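Local coordinates for protein phosphoserine aminotransferase SerC (Cytophaga hutchinsonii ATCC 33406, PDB 3FFR) that probably catalyses the pyridoxal-phosphate-dependent transamination between phosphoserine and 2-oxoglutarate in serine biosynthesis, at residues Lys85-Val90 and Thr126-Ala131; Glu132-Thr137 and Ala162-Asp167; Lys181-Phe186 and Asn205-Glu210. One frame throughout, in Å; residues are numbered along the deposited sequence.

Contact 1. Residues Lys85-Val90 and Thr126-Ala131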
ATOM      1  N   LYS A  85      16.914   1.145 -22.000  1.00 27.37           N
ATOM      2  CA  LYS A  85      18.049   1.471 -21.127  1.00 26.52           C
ATOM      3  C   LYS A  85      17.874   2.598 -20.146  1.00 27.45           C
ATOM      4  O   LYS A  85      17.309   3.641 -20.442  1.00 26.22           O
ATOM      5  CB  LYS A  85      19.261   1.850 -21.999  1.00 27.29           C
ATOM      6  CG  LYS A  85      19.682   0.836 -23.085  1.00 29.74           C
ATOM      7  CD  LYS A  85      21.056   1.150 -23.651  1.00 34.41           C
ATOM      8  CE  LYS A  85      21.445   0.140 -24.705  1.00 34.53           C
ATOM      9  NZ  LYS A  85      22.846   0.351 -25.186  1.00 33.31           N
ATOM     10  N   SER A  86      18.379   2.337 -18.951  1.00 26.36           N
ATOM     11  CA  SER A  86      18.435   3.341 -17.914  1.00 25.71           C
ATOM     12  C   SER A  86      19.882   3.538 -17.465  1.00 26.73           C
ATOM     13  O   SER A  86      20.774   2.774 -17.807  1.00 27.62           O
ATOM     14  CB  SER A  86      17.597   2.905 -16.724  1.00 27.37           C
ATOM     15  OG  SER A  86      18.087   1.683 -16.208  1.00 28.98           O
ATOM     16  N   PHE A  87      20.081   4.584 -16.683  1.00 26.64           N
ATOM     17  CA  PHE A  87      21.413   4.920 -16.102  1.00 25.71           C
ATOM     18  C   PHE A  87      21.201   5.175 -14.624  1.00 25.92           C
ATOM     19  O   PHE A  87      20.287   5.928 -14.243  1.00 26.32           O
ATOM     20  CB  PHE A  87      21.981   6.161 -16.804  1.00 26.22           C
ATOM     21  CG  PHE A  87      23.245   6.708 -16.190  1.00 25.19           C
ATOM     22  CD1 PHE A  87      23.196   7.568 -15.110  1.00 27.20           C
ATOM     23  CD2 PHE A  87      24.468   6.380 -16.718  1.00 28.94           C
ATOM     24  CE1 PHE A  87      24.346   8.048 -14.555  1.00 29.35           C
ATOM     25  CE2 PHE A  87      25.642   6.886 -16.165  1.00 32.73           C
ATOM     26  CZ  PHE A  87      25.579   7.699 -15.087  1.00 26.35           C
ATOM     27  N   HIS A  88      22.043   4.553 -13.792  1.00 25.49           N
ATOM     28  CA  HIS A  88      21.934   4.683 -12.350  1.00 26.64           C
ATOM     29  C   HIS A  88      23.253   5.013 -11.668  1.00 26.55           C
ATOM     30  O   HIS A  88      24.251   4.405 -11.960  1.00 27.70           O
ATOM     31  CB  HIS A  88      21.468   3.331 -11.740  1.00 26.65           C
ATOM     32  CG  HIS A  88      20.154   2.834 -12.264  1.00 26.64           C
ATOM     33  ND1 HIS A  88      19.012   2.782 -11.484  1.00 25.28           N
ATOM     34  CD2 HIS A  88      19.805   2.369 -13.485  1.00 26.81           C
ATOM     35  CE1 HIS A  88      18.006   2.335 -12.230  1.00 27.54           C
ATOM     36  NE2 HIS A  88      18.462   2.069 -13.444  1.00 26.49           N
ATOM     37  N   CYS A  89      23.200   5.964 -10.741  1.00 24.93           N
ATOM     38  CA  CYS A  89      24.319   6.207  -9.808  1.00 24.25           C
ATOM     39  C   CYS A  89      24.114   5.279  -8.620  1.00 26.95           C
ATOM     40  O   CYS A  89      23.099   5.375  -7.921  1.00 28.65           O
ATOM     41  CB  CYS A  89      24.369   7.667  -9.328  1.00 27.20           C
ATOM     42  SG  CYS A  89      25.087   8.776 -10.568  1.00 29.48           S
ATOM     43  N   VAL A  90      25.070   4.388  -8.404  1.00 25.94           N
ATOM     44  CA  VAL A  90      24.976   3.364  -7.351  1.00 25.15           C
ATOM     45  C   VAL A  90      26.104   3.486  -6.342  1.00 26.40           C
ATOM     46  O   VAL A  90      27.281   3.436  -6.724  1.00 27.85           O
ATOM     47  CB  VAL A  90      24.989   1.941  -7.983  1.00 27.19           C
ATOM     48  CG1 VAL A  90      25.066   0.837  -6.893  1.00 27.58           C
ATOM     49  CG2 VAL A  90      23.753   1.759  -8.905  1.00 25.73           C
ATOM     50  N   THR A 126      30.050  10.949 -17.152  1.00 27.27           N
ATOM     51  CA  THR A 126      29.344  11.144 -18.405  1.00 28.22           C
ATOM     52  C   THR A 126      28.158  10.161 -18.420  1.00 29.87           C
ATOM     53  O   THR A 126      28.136   9.161 -17.717  1.00 29.58           O
ATOM     54  CB  THR A 126      30.236  10.925 -19.634  1.00 29.24           C
ATOM     55  OG1 THR A 126      30.737   9.589 -19.605  1.00 31.06           O
ATOM     56  CG2 THR A 126      31.398  11.935 -19.691  1.00 31.40           C
ATOM     57  N   VAL A 127      27.155  10.482 -19.216  1.00 26.98           N
ATOM     58  CA  VAL A 127      25.952   9.658 -19.352  1.00 26.68           C
ATOM     59  C   VAL A 127      25.772   9.313 -20.821  1.00 27.80           C
ATOM     60  O   VAL A 127      25.729  10.228 -21.679  1.00 26.21           O
ATOM     61  CB  VAL A 127      24.694  10.413 -18.861  1.00 27.42           C
ATOM     62  CG1 VAL A 127      23.455   9.560 -19.063  1.00 26.17           C
ATOM     63  CG2 VAL A 127      24.855  10.867 -17.381  1.00 26.73           C
ATOM     64  N   PRO A 128      25.691   8.004 -21.149  1.00 28.98           N
ATOM     65  CA  PRO A 128      25.493   7.652 -22.547  1.00 28.77           C
ATOM     66  C   PRO A 128      24.240   8.269 -23.119  1.00 27.76           C
ATOM     67  O   PRO A 128      23.200   8.381 -22.447  1.00 28.12           O
ATOM     68  CB  PRO A 128      25.383   6.132 -22.530  1.00 29.06           C
ATOM     69  CG  PRO A 128      26.141   5.718 -21.298  1.00 31.78           C
ATOM     70  CD  PRO A 128      25.937   6.819 -20.292  1.00 27.75           C
ATOM     71  N   ALA A 129      24.337   8.619 -24.389  1.00 27.46           N
ATOM     72  CA  ALA A 129      23.234   9.261 -25.079  1.00 27.02           C
ATOM     73  C   ALA A 129      21.981   8.418 -25.139  1.00 29.28           C
ATOM     74  O   ALA A 129      20.858   8.947 -25.139  1.00 31.78           O
ATOM     75  CB  ALA A 129      23.680   9.691 -26.516  1.00 26.05           C
ATOM     76  N   ASP A 130      22.163   7.108 -25.193  1.00 26.87           N
ATOM     77  CA  ASP A 130      21.006   6.184 -25.332  1.00 27.80           C
ATOM     78  C   ASP A 130      20.357   5.805 -23.995  1.00 27.52           C
ATOM     79  O   ASP A 130      19.424   5.023 -23.950  1.00 27.77           O
ATOM     80  CB  ASP A 130      21.331   4.941 -26.169  1.00 30.47           C
ATOM     81  CG  ASP A 130      22.366   4.050 -25.547  1.00 32.80           C
ATOM     82  OD1 ASP A 130      22.926   4.423 -24.493  1.00 29.66           O
ATOM     83  OD2 ASP A 130      22.628   2.974 -26.146  1.00 34.17           O
ATOM     84  N   ALA A 131      20.870   6.373 -22.908  1.00 26.28           N
ATOM     85  CA  ALA A 131      20.210   6.218 -21.584  1.00 27.15           C
ATOM     86  C   ALA A 131      18.923   7.050 -21.642  1.00 27.79           C
ATOM     87  O   ALA A 131      18.958   8.242 -21.965  1.00 27.23           O
ATOM     88  CB  ALA A 131      21.099   6.714 -20.436  1.00 26.33           C
TER
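Asp130 OD2 takes a salt bridge from Lys85 NZ at 2.8 Å, and the ammonium reaches this oxygen on its syn side, 35° out of the carboxylate plane. Lysine suits the place because its long chain, extended beyond CG with chi3 at 180°, carries the charge from the start of strand 85-90 out to the loop, its CD lying 3.5 Å from Asp130 OD2 on the way. The hydroxyl of Tyr110, on the neighbouring strand 108-113, hydrogen-bonds both to Asp130 OD1 and to Lys85 NZ, so the ion pair is tied to a third group, which probably limits rotation of the carboxylate.

Deeper in, Phe87 supplies the apolar half. Val127 CG2 lies over one face of its ring, 4.1 Å from the centroid and 15° off the normal, in a CH-pi contact. Pro128 CD comes to within 3.9 Å of Phe87 CD2, the two side chains meeting at about a right angle. At the root of the ring, the small methyl of Ala131 fits close to the strand, with CB 3.8 Å from Phe87 CB. The loop itself folds back through a type I beta turn from Pro128 to Ala131, closed by the backbone hydrogen bond from Ala131 N to Pro128 O. The arrangement is that of a connecting loop packed against the start of strand 85-90, next to the edge strand 108-113, in the alpha/beta large domain of a fold-type I aminotransferase.

Contact 2. Residues Glu132-Thr137 and Ala162-Asp167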
ATOM      1  N   GLU A 132      17.799   6.431 -21.309  1.00 27.92           N
ATOM      2  CA  GLU A 132      16.483   7.091 -21.387  1.00 26.00           C
ATOM      3  C   GLU A 132      16.137   7.836 -20.129  1.00 24.46           C
ATOM      4  O   GLU A 132      15.348   8.788 -20.146  1.00 25.61           O
ATOM      5  CB  GLU A 132      15.380   6.067 -21.690  1.00 26.44           C
ATOM      6  CG  GLU A 132      15.587   5.366 -22.994  1.00 26.61           C
ATOM      7  CD  GLU A 132      14.660   4.167 -23.174  1.00 29.05           C
ATOM      8  OE1 GLU A 132      13.444   4.363 -22.971  1.00 28.08           O
ATOM      9  OE2 GLU A 132      15.155   3.068 -23.568  1.00 28.42           O
ATOM     10  N   ILE A 133      16.676   7.326 -19.029  1.00 26.70           N
ATOM     11  CA  ILE A 133      16.449   7.924 -17.708  1.00 25.48           C
ATOM     12  C   ILE A 133      17.752   7.896 -16.929  1.00 28.03           C
ATOM     13  O   ILE A 133      18.640   7.080 -17.210  1.00 27.54           O
ATOM     14  CB  ILE A 133      15.297   7.242 -16.924  1.00 26.52           C
ATOM     15  CG1 ILE A 133      15.740   5.891 -16.346  1.00 24.61           C
ATOM     16  CG2 ILE A 133      14.002   7.088 -17.812  1.00 23.36           C
ATOM     17  CD1 ILE A 133      14.721   5.276 -15.303  1.00 29.16           C
ATOM     18  N   ILE A 134      17.859   8.854 -16.006  1.00 26.96           N
ATOM     19  CA  ILE A 134      18.984   8.992 -15.073  1.00 26.19           C
ATOM     20  C   ILE A 134      18.365   8.873 -13.683  1.00 26.26           C
ATOM     21  O   ILE A 134      17.512   9.661 -13.304  1.00 27.00           O
ATOM     22  CB  ILE A 134      19.713  10.358 -15.219  1.00 26.78           C
ATOM     23  CG1 ILE A 134      20.448  10.433 -16.562  1.00 27.52           C
ATOM     24  CG2 ILE A 134      20.708  10.605 -14.071  1.00 24.39           C
ATOM     25  CD1 ILE A 134      20.785  11.859 -17.000  1.00 25.23           C
ATOM     26  N   CYS A 135      18.875   7.931 -12.913  1.00 24.74           N
ATOM     27  CA  CYS A 135      18.378   7.662 -11.547  1.00 26.41           C
ATOM     28  C   CYS A 135      19.445   8.016 -10.521  1.00 26.57           C
ATOM     29  O   CYS A 135      20.503   7.390 -10.437  1.00 27.27           O
ATOM     30  CB  CYS A 135      17.981   6.208 -11.379  1.00 27.01           C
ATOM     31  SG  CYS A 135      16.638   5.675 -12.472  1.00 28.93           S
ATOM     32  N   LEU A 136      19.107   9.045  -9.754  1.00 26.18           N
ATOM     33  CA  LEU A 136      19.974   9.604  -8.752  1.00 26.87           C
ATOM     34  C   LEU A 136      19.380   9.375  -7.389  1.00 25.78           C
ATOM     35  O   LEU A 136      18.169   9.360  -7.242  1.00 27.32           O
ATOM     36  CB  LEU A 136      20.116  11.116  -8.983  1.00 26.72           C
ATOM     37  CG  LEU A 136      20.627  11.516 -10.379  1.00 26.17           C
ATOM     38  CD1 LEU A 136      20.661  13.059 -10.553  1.00 27.94           C
ATOM     39  CD2 LEU A 136      21.983  10.855 -10.682  1.00 27.07           C
ATOM     40  N   THR A 137      20.247   9.217  -6.404  1.00 26.33           N
ATOM     41  CA  THR A 137      19.770   9.031  -5.024  1.00 26.48           C
ATOM     42  C   THR A 137      20.268  10.184  -4.188  1.00 28.01           C
ATOM     43  O   THR A 137      21.484  10.302  -3.920  1.00 27.89           O
ATOM     44  CB  THR A 137      20.219   7.692  -4.488  1.00 28.66           C
ATOM     45  OG1 THR A 137      19.592   6.641  -5.254  1.00 28.85           O
ATOM     46  CG2 THR A 137      19.858   7.542  -3.019  1.00 27.13           C
ATOM     47  N   ALA A 162      17.170  12.802 -21.457  1.00 25.08           N
ATOM     48  CA  ALA A 162      16.886  11.811 -20.390  1.00 25.07           C
ATOM     49  C   ALA A 162      15.908  12.397 -19.376  1.00 28.18           C
ATOM     50  O   ALA A 162      15.855  13.619 -19.154  1.00 29.00           O
ATOM     51  CB  ALA A 162      18.154  11.379 -19.687  1.00 23.96           C
ATOM     52  N   LEU A 163      15.125  11.503 -18.773  1.00 26.89           N
ATOM     53  CA  LEU A 163      14.281  11.870 -17.646  1.00 26.46           C
ATOM     54  C   LEU A 163      15.102  11.635 -16.398  1.00 27.38           C
ATOM     55  O   LEU A 163      15.653  10.550 -16.198  1.00 25.86           O
ATOM     56  CB  LEU A 163      13.027  11.007 -17.559  1.00 25.22           C
ATOM     57  CG  LEU A 163      12.089  11.091 -18.769  1.00 24.93           C
ATOM     58  CD1 LEU A 163      11.057   9.930 -18.637  1.00 25.76           C
ATOM     59  CD2 LEU A 163      11.427  12.485 -18.893  1.00 26.08           C
ATOM     60  N   ILE A 164      15.200  12.667 -15.568  1.00 26.46           N
ATOM     61  CA  ILE A 164      15.958  12.592 -14.313  1.00 25.27           C
ATOM     62  C   ILE A 164      15.042  12.384 -13.114  1.00 26.63           C
ATOM     63  O   ILE A 164      14.201  13.227 -12.784  1.00 26.71           O
ATOM     64  CB  ILE A 164      16.883  13.840 -14.101  1.00 25.77           C
ATOM     65  CG1 ILE A 164      17.849  13.991 -15.274  1.00 29.28           C
ATOM     66  CG2 ILE A 164      17.678  13.704 -12.786  1.00 27.53           C
ATOM     67  CD1 ILE A 164      18.702  15.279 -15.233  1.00 26.85           C
ATOM     68  N   PHE A 165      15.250  11.244 -12.461  1.00 25.48           N
ATOM     69  CA  PHE A 165      14.498  10.817 -11.249  1.00 27.13           C
ATOM     70  C   PHE A 165      15.410  10.869 -10.045  1.00 27.17           C
ATOM     71  O   PHE A 165      16.516  10.333 -10.069  1.00 27.50           O
ATOM     72  CB  PHE A 165      13.966   9.380 -11.367  1.00 25.84           C
ATOM     73  CG  PHE A 165      12.990   9.182 -12.459  1.00 25.53           C
ATOM     74  CD1 PHE A 165      13.424   8.896 -13.752  1.00 25.67           C
ATOM     75  CD2 PHE A 165      11.627   9.312 -12.217  1.00 24.43           C
ATOM     76  CE1 PHE A 165      12.480   8.759 -14.783  1.00 28.58           C
ATOM     77  CE2 PHE A 165      10.692   9.164 -13.218  1.00 26.34           C
ATOM     78  CZ  PHE A 165      11.120   8.897 -14.521  1.00 28.39           C
ATOM     79  N   VAL A 166      14.910  11.486  -8.980  1.00 25.87           N
ATOM     80  CA  VAL A 166      15.657  11.562  -7.728  1.00 25.47           C
ATOM     81  C   VAL A 166      14.913  10.858  -6.583  1.00 26.71           C
ATOM     82  O   VAL A 166      13.765  11.167  -6.261  1.00 27.14           O
ATOM     83  CB  VAL A 166      15.954  13.026  -7.331  1.00 25.75           C
ATOM     84  CG1 VAL A 166      16.821  13.065  -6.052  1.00 25.00           C
ATOM     85  CG2 VAL A 166      16.647  13.799  -8.467  1.00 25.93           C
ATOM     86  N   ASP A 167      15.595   9.879  -6.004  1.00 25.33           N
ATOM     87  CA  ASP A 167      15.159   9.208  -4.776  1.00 25.85           C
ATOM     88  C   ASP A 167      15.544  10.122  -3.617  1.00 28.05           C
ATOM     89  O   ASP A 167      16.729  10.388  -3.380  1.00 26.84           O
ATOM     90  CB  ASP A 167      15.796   7.810  -4.717  1.00 25.66           C
ATOM     91  CG  ASP A 167      15.469   7.043  -3.461  1.00 27.45           C
ATOM     92  OD1 ASP A 167      15.231   7.658  -2.404  1.00 26.63           O
ATOM     93  OD2 ASP A 167      15.508   5.799  -3.573  1.00 26.60           O
TER
HETATM   94  O   HOH W   1      17.559   4.822  -5.023  1.00 36.39           O
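Two neighbouring parallel strands, 133-137 and 163-167, pair in the middle of the mixed seven-stranded sheet of the large domain, in a buried contact. The axes of the two strand segments approach to 4.6 Å, with 17° between their directions, and five backbone hydrogen bonds join them, each strand donating and accepting in the staggered pattern of parallel sheet. Ile134 serves both ways, its N giving to Leu163 O at 2.8 Å and its O taking Phe165 N. The bond from Leu136 N to Phe165 O is nearly straight, with 176° at the hydrogen.

Branched and aliphatic residues suit strands covered on both faces. On one face Ile134 and Ile164 lie side by side, pointing the same way; Ile134 CD1 also touches Ala162 CB, and Leu136 CD1 meets Ile164 CG2 at 3.8 Å. On the other, Ile133 CG2 sits at the edge of the Phe165 ring, 3.8 Å from CE1, and touches Leu163 CB as well. With chi1 at 76°, Ile133 CG1 sits between the backbone N and the carbonyl carbon, and CG2 stands beside the backbone N. An alanine here would keep CB near the ring but remove CG2 and CD1, and would probably open a gap beside the Phe165 edge and Leu163 CB. Helix 70-81 packs over Ile133, Leu163 and Phe165.

At the C-terminal end, a water donates to Thr137 OG1 and to Asp167 OD2, each at 2.7 Å. Asp167 OD1 accepts from Val169 N, while OD2 bonds to N1 of the pyridoxal phosphate carried by the modified lysine at position 191 and accepts from Trp74 NE1. An aspartate at the end of a parallel strand, facing the pyridine nitrogen, is the hallmark of the cofactor site in fold-type I enzymes.

Contact 3. Residues Lys181-Phe186 and Asn205-Glu210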
ATOM      1  N   LYS A 181      15.639  21.442 -13.422  1.00 28.08           N
ATOM      2  CA  LYS A 181      16.835  20.660 -13.743  0.50 28.35           C
ATOM      3  C   LYS A 181      16.696  19.159 -13.574  1.00 28.35           C
ATOM      4  O   LYS A 181      17.586  18.400 -13.931  1.00 30.32           O
ATOM      5  CB  LYS A 181      18.036  21.204 -12.988  0.50 29.13           C
ATOM      6  CG  LYS A 181      18.373  22.602 -13.429  0.50 32.16           C
ATOM      7  CD  LYS A 181      19.589  23.144 -12.731  0.50 32.23           C
ATOM      8  CE  LYS A 181      19.754  24.612 -13.078  0.50 34.54           C
ATOM      9  NZ  LYS A 181      19.686  24.842 -14.558  0.50 37.77           N
ATOM     10  N   ILE A 182      15.543  18.743 -13.055  1.00 27.93           N
ATOM     11  CA  ILE A 182      15.210  17.339 -12.913  1.00 26.12           C
ATOM     12  C   ILE A 182      13.797  17.152 -13.461  1.00 26.19           C
ATOM     13  O   ILE A 182      13.178  18.115 -13.938  1.00 26.59           O
ATOM     14  CB  ILE A 182      15.330  16.829 -11.470  1.00 26.24           C
ATOM     15  CG1 ILE A 182      14.332  17.554 -10.550  1.00 27.77           C
ATOM     16  CG2 ILE A 182      16.799  16.917 -10.960  1.00 25.81           C
ATOM     17  CD1 ILE A 182      14.274  16.996  -9.138  1.00 27.09           C
ATOM     18  N   ASP A 183      13.303  15.928 -13.420  1.00 26.51           N
ATOM     19  CA  ASP A 183      11.970  15.644 -13.937  1.00 26.68           C
ATOM     20  C   ASP A 183      11.029  14.989 -12.929  1.00 27.31           C
ATOM     21  O   ASP A 183       9.810  14.984 -13.108  1.00 27.06           O
ATOM     22  CB  ASP A 183      12.095  14.760 -15.182  1.00 25.36           C
ATOM     23  CG  ASP A 183      12.920  15.444 -16.289  1.00 24.40           C
ATOM     24  OD1 ASP A 183      12.366  16.391 -16.935  1.00 27.39           O
ATOM     25  OD2 ASP A 183      14.085  15.003 -16.524  1.00 28.17           O
ATOM     26  N   SER A 184      11.597  14.487 -11.855  1.00 26.02           N
ATOM     27  CA  SER A 184      10.793  13.745 -10.881  1.00 26.11           C
ATOM     28  C   SER A 184      11.566  13.468  -9.617  1.00 24.62           C
ATOM     29  O   SER A 184      12.805  13.353  -9.612  1.00 25.84           O
ATOM     30  CB  SER A 184      10.361  12.396 -11.522  1.00 27.63           C
ATOM     31  OG  SER A 184       9.686  11.486 -10.650  1.00 26.10           O
ATOM     32  N   VAL A 185      10.803  13.469  -8.540  1.00 25.30           N
ATOM     33  CA  VAL A 185      11.318  13.067  -7.232  0.50 25.08           C
ATOM     34  C   VAL A 185      10.279  12.191  -6.548  1.00 26.07           C
ATOM     35  O   VAL A 185       9.082  12.281  -6.823  1.00 26.07           O
ATOM     36  CB  VAL A 185      11.707  14.297  -6.367  0.50 23.57           C
ATOM     37  CG1 VAL A 185      10.472  15.061  -5.905  0.50 19.93           C
ATOM     38  CG2 VAL A 185      12.558  13.885  -5.166  0.50 24.21           C
ATOM     39  N   PHE A 186      10.749  11.306  -5.676  1.00 26.96           N
ATOM     40  CA  PHE A 186       9.830  10.444  -4.950  1.00 25.39           C
ATOM     41  C   PHE A 186      10.318  10.151  -3.559  1.00 26.56           C
ATOM     42  O   PHE A 186      11.501  10.277  -3.215  1.00 26.93           O
ATOM     43  CB  PHE A 186       9.571   9.136  -5.728  1.00 26.09           C
ATOM     44  CG  PHE A 186      10.823   8.309  -5.971  1.00 28.03           C
ATOM     45  CD1 PHE A 186      11.601   8.511  -7.096  1.00 26.96           C
ATOM     46  CD2 PHE A 186      11.227   7.351  -5.060  1.00 27.96           C
ATOM     47  CE1 PHE A 186      12.748   7.763  -7.338  1.00 26.40           C
ATOM     48  CE2 PHE A 186      12.376   6.599  -5.304  1.00 26.57           C
ATOM     49  CZ  PHE A 186      13.133   6.809  -6.436  1.00 27.11           C
ATOM     50  N   ASN A 205       6.890  15.315 -13.684  1.00 27.31           N
ATOM     51  CA  ASN A 205       6.530  16.346 -14.648  1.00 26.47           C
ATOM     52  C   ASN A 205       5.958  15.855 -15.971  1.00 27.03           C
ATOM     53  O   ASN A 205       5.763  14.653 -16.264  1.00 27.57           O
ATOM     54  CB  ASN A 205       7.690  17.345 -14.879  1.00 27.99           C
ATOM     55  CG  ASN A 205       8.811  16.773 -15.756  1.00 27.06           C
ATOM     56  OD1 ASN A 205       8.707  15.665 -16.262  1.00 27.34           O
ATOM     57  ND2 ASN A 205       9.890  17.540 -15.932  1.00 24.15           N
ATOM     58  N   ASP A 206       5.648  16.864 -16.764  1.00 28.46           N
ATOM     59  CA  ASP A 206       5.060  16.674 -18.096  1.00 28.50           C
ATOM     60  C   ASP A 206       5.896  15.752 -18.984  1.00 26.71           C
ATOM     61  O   ASP A 206       5.354  14.986 -19.780  1.00 28.05           O
ATOM     62  CB  ASP A 206       4.865  18.039 -18.819  1.00 31.43           C
ATOM     63  CG  ASP A 206       6.210  18.851 -19.024  1.00 36.18           C
ATOM     64  OD1 ASP A 206       7.008  19.144 -18.084  1.00 29.04           O
ATOM     65  OD2 ASP A 206       6.457  19.259 -20.193  1.00 41.32           O
ATOM     66  N   ARG A 207       7.213  15.885 -18.884  1.00 26.38           N
ATOM     67  CA  ARG A 207       8.130  15.071 -19.716  1.00 25.69           C
ATOM     68  C   ARG A 207       8.010  13.570 -19.367  1.00 26.48           C
ATOM     69  O   ARG A 207       8.020  12.668 -20.228  1.00 27.51           O
ATOM     70  CB  ARG A 207       9.582  15.560 -19.580  1.00 29.11           C
ATOM     71  CG  ARG A 207       9.773  17.014 -20.014  1.00 31.85           C
ATOM     72  CD  ARG A 207      11.198  17.461 -20.004  1.00 33.63           C
ATOM     73  NE  ARG A 207      11.993  16.703 -20.956  1.00 33.82           N
ATOM     74  CZ  ARG A 207      13.000  15.887 -20.639  1.00 38.27           C
ATOM     75  NH1 ARG A 207      13.412  15.734 -19.398  1.00 35.92           N
ATOM     76  NH2 ARG A 207      13.627  15.236 -21.604  1.00 39.44           N
ATOM     77  N   VAL A 208       7.865  13.317 -18.079  1.00 25.71           N
ATOM     78  CA  VAL A 208       7.726  11.957 -17.598  1.00 24.84           C
ATOM     79  C   VAL A 208       6.394  11.367 -18.099  1.00 26.80           C
ATOM     80  O   VAL A 208       6.345  10.258 -18.640  1.00 26.56           O
ATOM     81  CB  VAL A 208       7.804  11.893 -16.049  1.00 25.81           C
ATOM     82  CG1 VAL A 208       7.600  10.455 -15.573  1.00 24.73           C
ATOM     83  CG2 VAL A 208       9.196  12.398 -15.547  1.00 24.91           C
ATOM     84  N   ILE A 209       5.337  12.154 -17.948  1.00 28.00           N
ATOM     85  CA  ILE A 209       3.975  11.756 -18.362  1.00 27.53           C
ATOM     86  C   ILE A 209       3.985  11.447 -19.862  1.00 28.46           C
ATOM     87  O   ILE A 209       3.501  10.420 -20.324  1.00 27.82           O
ATOM     88  CB  ILE A 209       2.951  12.872 -18.021  1.00 25.02           C
ATOM     89  CG1 ILE A 209       2.808  12.989 -16.469  1.00 26.63           C
ATOM     90  CG2 ILE A 209       1.583  12.586 -18.681  1.00 27.59           C
ATOM     91  CD1 ILE A 209       2.240  14.325 -15.986  1.00 28.98           C
ATOM     92  N   GLU A 210       4.593  12.334 -20.624  1.00 28.15           N
ATOM     93  CA  GLU A 210       4.601  12.162 -22.087  1.00 29.86           C
ATOM     94  C   GLU A 210       5.379  10.940 -22.518  1.00 28.54           C
ATOM     95  O   GLU A 210       5.010  10.261 -23.484  1.00 29.47           O
ATOM     96  CB  GLU A 210       5.103  13.406 -22.802  1.00 35.27           C
ATOM     97  CG  GLU A 210       4.059  14.514 -22.744  1.00 40.03           C
ATOM     98  CD  GLU A 210       2.627  14.076 -23.219  1.00 48.16           C
ATOM     99  OE1 GLU A 210       2.486  13.415 -24.297  1.00 42.17           O
ATOM    100  OE2 GLU A 210       1.632  14.437 -22.520  1.00 42.63           O
TER
HETATM  101  O   HOH W   2      10.903  20.276 -15.206  1.00 37.66           O
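The backbones come together at one point, where Asp183 and Asn205 have their CA atoms 5.5 Å apart and Asn205 N gives a hydrogen bond of 3.0 Å to Asp183 O. Around it, Asp183 OD1 is gripped by two donors. Asn205 ND2 approaches on the anti lone pair at 2.9 Å, with the carboxylate and amide planes 65° apart. Arg207 NH1 comes from above the carboxylate plane at 2.8 Å, the oxygen lying at the edge of the guanidinium and close to its plane. Arginine suits this place because its chain bends at chi3 (63°), placing NE so that the guanidinium can turn back to the aspartate.

Asparagine is equally apt at the N-cap of helix 206-217: OD1 accepts from Val208 N at 3.1 Å while ND2 serves Asp183, so one amide caps the helix and ties it to the loop leading into strand 184-188. A water also bonds to ND2. Val208 CG2 packs 3.8 Å from Asp183 CB and also nears Ser184 CB; a short branched side chain suits a place this close to the loop.

Asp183 OD2 is held by Arg156 in a salt bridge and by Ile164 N, and Arg207 NH1 also bonds to Ala162 O. With two arginines and the helix start nearby, the buried carboxylate is likely to remain ionised, its charge balanced where strand and helix meet.

How the contacts relate
The three contacts come one after another along the chain, each closing before the next opens, and all reach the same seven-stranded mixed sheet. Contacts 1 and 2 have centres 9 Å apart and share the border between strands 85-90 and 133-137, where Phe87 and Cys135 meet backbone to backbone. The centres of contacts 2 and 3 are likewise 9 Å apart, since strand 163-167 neighbours strand 184-188. Contacts 1 and 3 do not touch; their centres are 16 Å apart. Contact 2 is thus the middle of a row of strands, with a connecting loop packed beyond it in contact 1 and a helix start in contact 3, and it carries the aspartate that faces the cofactor.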